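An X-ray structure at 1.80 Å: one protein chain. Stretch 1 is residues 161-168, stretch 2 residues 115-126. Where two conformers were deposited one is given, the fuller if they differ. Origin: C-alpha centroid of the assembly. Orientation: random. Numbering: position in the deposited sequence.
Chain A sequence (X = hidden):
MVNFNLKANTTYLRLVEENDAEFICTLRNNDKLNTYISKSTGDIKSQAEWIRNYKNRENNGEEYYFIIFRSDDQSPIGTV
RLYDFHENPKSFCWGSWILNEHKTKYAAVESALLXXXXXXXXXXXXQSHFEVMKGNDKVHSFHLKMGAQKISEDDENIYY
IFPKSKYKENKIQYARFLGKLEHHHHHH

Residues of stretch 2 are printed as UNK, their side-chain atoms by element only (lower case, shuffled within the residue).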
# COMPACT_ATOMS: atom_id res chain seq x y z
N ILE A 161 -0.92 4.92 -13.59
CA ILE A 161 -2.28 4.86 -13.09
C ILE A 161 -2.78 3.40 -13.09
O ILE A 161 -2.35 2.54 -13.86
CB ILE A 161 -3.33 5.74 -13.79
CG1 ILE A 161 -3.78 5.16 -15.07
CG2 ILE A 161 -2.85 7.18 -13.99
CD1 ILE A 161 -2.70 4.97 -16.05
N PHE A 162 -3.74 3.14 -12.22
CA PHE A 162 -4.30 1.78 -12.08
C PHE A 162 -5.83 1.96 -12.08
O PHE A 162 -6.36 2.68 -11.28
CB PHE A 162 -3.73 1.09 -10.83
CG PHE A 162 -4.08 -0.37 -10.75
CD1 PHE A 162 -5.30 -0.78 -10.29
CD2 PHE A 162 -3.18 -1.33 -11.20
CE1 PHE A 162 -5.68 -2.10 -10.31
CE2 PHE A 162 -3.56 -2.66 -11.21
CZ PHE A 162 -4.80 -3.04 -10.75
N PRO A 163 -6.51 1.45 -13.09
CA PRO A 163 -7.94 1.74 -13.19
C PRO A 163 -8.78 0.77 -12.35
O PRO A 163 -8.37 -0.39 -12.18
CB PRO A 163 -8.24 1.50 -14.69
CG PRO A 163 -7.30 0.46 -15.05
CD PRO A 163 -6.02 0.74 -14.26
N LYS A 164 -9.92 1.25 -11.86
CA LYS A 164 -10.89 0.45 -11.09
C LYS A 164 -11.26 -0.83 -11.86
O LYS A 164 -11.42 -1.85 -11.28
CB LYS A 164 -12.14 1.28 -10.75
CG LYS A 164 -13.17 0.54 -9.95
CD LYS A 164 -14.31 1.40 -9.44
CE LYS A 164 -15.09 0.62 -8.39
NZ LYS A 164 -16.36 1.33 -8.07
N SER A 165 -11.42 -0.71 -13.16
CA SER A 165 -11.70 -1.84 -14.05
C SER A 165 -10.69 -2.98 -13.96
O SER A 165 -11.05 -4.16 -14.01
CB SER A 165 -11.84 -1.36 -15.50
OG SER A 165 -10.59 -0.99 -16.03
N LYS A 166 -9.42 -2.65 -13.79
CA LYS A 166 -8.43 -3.67 -13.67
C LYS A 166 -8.49 -4.34 -12.32
O LYS A 166 -8.19 -5.57 -12.19
CB LYS A 166 -7.04 -3.12 -13.91
CG LYS A 166 -5.92 -4.15 -13.81
CD LYS A 166 -6.00 -5.28 -14.84
CE LYS A 166 -5.77 -4.77 -16.25
NZ LYS A 166 -5.99 -5.86 -17.25
N TYR A 167 -8.77 -3.54 -11.29
CA TYR A 167 -8.93 -4.10 -9.94
C TYR A 167 -10.06 -5.14 -9.91
O TYR A 167 -9.92 -6.19 -9.26
CB TYR A 167 -9.20 -3.00 -8.89
CG TYR A 167 -10.09 -3.39 -7.73
CD1 TYR A 167 -9.60 -4.07 -6.63
CD2 TYR A 167 -11.40 -3.01 -7.73
CE1 TYR A 167 -10.44 -4.39 -5.55
CE2 TYR A 167 -12.24 -3.32 -6.72
CZ TYR A 167 -11.77 -4.02 -5.62
OH TYR A 167 -12.73 -4.30 -4.66
N LYS A 168 -11.16 -4.84 -10.60
CA LYS A 168 -12.25 -5.81 -10.66
C LYS A 168 -11.86 -7.15 -11.35
O LYS A 168 -12.19 -8.23 -10.82
CB LYS A 168 -13.45 -5.22 -11.32
CG LYS A 168 -14.08 -4.12 -10.50
CD LYS A 168 -15.23 -3.47 -11.27
CE LYS A 168 -16.44 -3.25 -10.37
NZ LYS A 168 -17.00 -1.90 -10.61
N UNK A 115 -4.85 -2.49 -0.72
CA UNK A 115 -4.91 -1.02 -1.08
C UNK A 115 -6.01 -0.73 -2.07
O UNK A 115 -6.78 0.23 -1.89
c UNK A 115 -2.57 -0.41 -0.47
c UNK A 115 -3.79 0.89 -2.34
c UNK A 115 -3.59 -0.46 -1.60
N UNK A 116 -6.04 -1.52 -3.15
CA UNK A 116 -7.06 -1.30 -4.16
C UNK A 116 -8.47 -1.61 -3.65
O UNK A 116 -9.41 -0.94 -4.06
c UNK A 116 -4.46 -2.54 -6.51
c UNK A 116 -3.30 -2.09 -7.10
c UNK A 116 -5.43 -1.65 -6.08
c UNK A 116 -5.20 -0.28 -6.34
c UNK A 116 -6.71 -2.11 -5.44
c UNK A 116 -3.12 -0.75 -7.36
o UNK A 116 -1.98 -0.25 -7.94
c UNK A 116 -4.07 0.16 -6.98
N UNK A 117 -8.64 -2.61 -2.79
CA UNK A 117 -9.93 -2.90 -2.10
C UNK A 117 -10.36 -1.60 -1.35
O UNK A 117 -11.49 -1.11 -1.45
c UNK A 117 -9.76 -4.15 -1.17
c UNK A 117 -10.96 -5.08 -0.90
c UNK A 117 -10.70 -6.25 0.09
o UNK A 117 -9.98 -7.28 -0.20
o UNK A 117 -11.25 -6.15 1.20
N UNK A 118 -9.42 -1.04 -0.60
CA UNK A 118 -9.73 0.15 0.22
C UNK A 118 -10.14 1.31 -0.64
O UNK A 118 -11.17 2.01 -0.40
c UNK A 118 -8.57 0.50 1.09
N UNK A 119 -9.34 1.56 -1.68
CA UNK A 119 -9.54 2.73 -2.50
C UNK A 119 -10.74 2.63 -3.38
O UNK A 119 -11.52 3.53 -3.42
N UNK A 120 -10.90 1.51 -4.08
CA UNK A 120 -11.96 1.40 -5.07
C UNK A 120 -13.28 0.98 -4.46
O UNK A 120 -14.33 1.53 -4.83
c UNK A 120 -8.29 1.61 -8.62
c UNK A 120 -9.40 2.46 -8.46
c UNK A 120 -8.28 0.44 -7.98
c UNK A 120 -10.45 2.09 -7.66
c UNK A 120 -11.57 0.43 -6.19
c UNK A 120 -10.43 0.87 -7.01
c UNK A 120 -9.34 0.06 -7.18
N UNK A 121 -13.28 0.01 -3.54
CA UNK A 121 -14.56 -0.38 -2.97
C UNK A 121 -14.87 0.33 -1.60
O UNK A 121 -15.91 0.96 -1.50
o UNK A 121 -14.25 -2.39 -1.84
c UNK A 121 -14.72 -1.87 -3.03
N UNK A 122 -13.99 0.30 -0.60
CA UNK A 122 -14.30 0.97 0.69
C UNK A 122 -14.45 2.49 0.48
O UNK A 122 -15.33 3.11 1.06
c UNK A 122 -13.30 0.66 1.81
o UNK A 122 -13.13 -0.75 1.99
c UNK A 122 -13.73 1.25 3.16
N UNK A 123 -13.67 3.12 -0.39
CA UNK A 123 -13.76 4.56 -0.54
C UNK A 123 -14.36 5.06 -1.82
O UNK A 123 -14.43 6.26 -2.00
c UNK A 123 -12.44 5.66 2.09
c UNK A 123 -12.33 5.14 -0.35
c UNK A 123 -10.26 5.36 0.98
c UNK A 123 -11.71 4.94 1.01
N UNK A 124 -14.76 4.21 -2.75
CA UNK A 124 -15.42 4.71 -3.95
C UNK A 124 -14.65 5.53 -4.96
O UNK A 124 -15.23 6.31 -5.68
N UNK A 125 -13.31 5.38 -5.04
CA UNK A 125 -12.56 6.10 -6.11
C UNK A 125 -12.73 5.41 -7.43
O UNK A 125 -13.13 4.24 -7.48
c UNK A 125 -11.06 6.19 -5.75
c UNK A 125 -10.41 7.59 -2.34
c UNK A 125 -10.37 9.37 -3.89
c UNK A 125 -10.60 8.47 -4.90
c UNK A 125 -10.24 8.92 -2.60
c UNK A 125 -10.69 6.72 -3.37
c UNK A 125 -10.78 7.14 -4.64
N UNK A 126 -12.36 6.10 -8.50
CA UNK A 126 -12.34 5.54 -9.84
C UNK A 126 -10.98 5.20 -10.41
O UNK A 126 -10.89 4.32 -11.26
c UNK A 126 -15.25 5.10 -10.86
c UNK A 126 -13.07 6.48 -10.81
o UNK A 126 -15.95 4.63 -9.91
o UNK A 126 -15.06 4.48 -11.95
c UNK A 126 -14.60 6.48 -10.66

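Position 115 carries three carbons, one bearing the other two. A fork directly at CB with no oxygen is Val115, which is buried but out of reach of stretch 1.

At position 116, one carbon leads to a six-carbon ring bearing an oxygen, and the ring lies nearly parallel to that of Phe162, in an offset stack with centroids 4.1 Å apart and planes at 12°; this is Tyr116. A flat ring gives Phe162 a broad face to pack on, while Tyr116 OH finds a hydrogen bond elsewhere in the structure.

Position 117 has three carbons, the third carrying two oxygens. Its CB points away from stretch 1, and Tyr167 CE1 lies 3.7 Å from the backbone N of position 117. An unbranched chain ending in a carboxylate is Glu117. The nearest side-chain approach is Tyr167 OH to Glu117 CG, 4.2 Å.

Position 118 shows one carbon, Ala118, turned away and buried. Position 119 has none, hence Gly119; its backbone O accepts a hydrogen bond from N of position 125 at 3.0 Å.

Position 120 has one carbon and then a six-carbon ring without oxygen. One face receives Lys164, whose CA stands 3.7 Å from the ring centroid in a CH-pi contact, and Phe162 O approaches the ring edge. This is Phe120: Phe162 O is 3.5 Å from Phe120 CZ, and Tyr167 CB lies 3.5 Å from Phe120 CD2. A wholly apolar ring suits these surroundings.

Position 121 has one carbon and one oxygen and packs against Tyr167, whose OH is 3.5 Å from CB of position 121; this is Ser121.

Position 122 branches at CB into one oxygen and one carbon, Thr122; position 123 has four carbons forked at the second, Leu123. Both are out of reach. Position 124 has no side chain: Gly124 leaves the helix with positive phi, a conformation that favours glycine.

Position 125 is again one carbon and an oxygen-free six-membered ring. The buried ring leads away from stretch 1, but the backbone O of position 125 lies 3.6 Å from Lys164 CD; this is Phe125.

Position 126 has three carbons, the last with two oxygens. Its CB points away, yet the carboxylate returns toward Lys164, so this is Glu126, and a long salt bridge joins Lys164 NZ to Glu126 OE1, 3.8 Å.

The contact therefore combines aromatic packing with polar links to Glu126. Tyr167 fits as a knob among Tyr116, Glu117, Phe120 and Ser121, while Phe162 stacks on Tyr116. At the start of its helix, Lys164 N donates to Glu126 O at 3.3 Å, tying the backbones together beside the salt bridge.

Stretch 2 115-126: VYEAGFSTLGFE
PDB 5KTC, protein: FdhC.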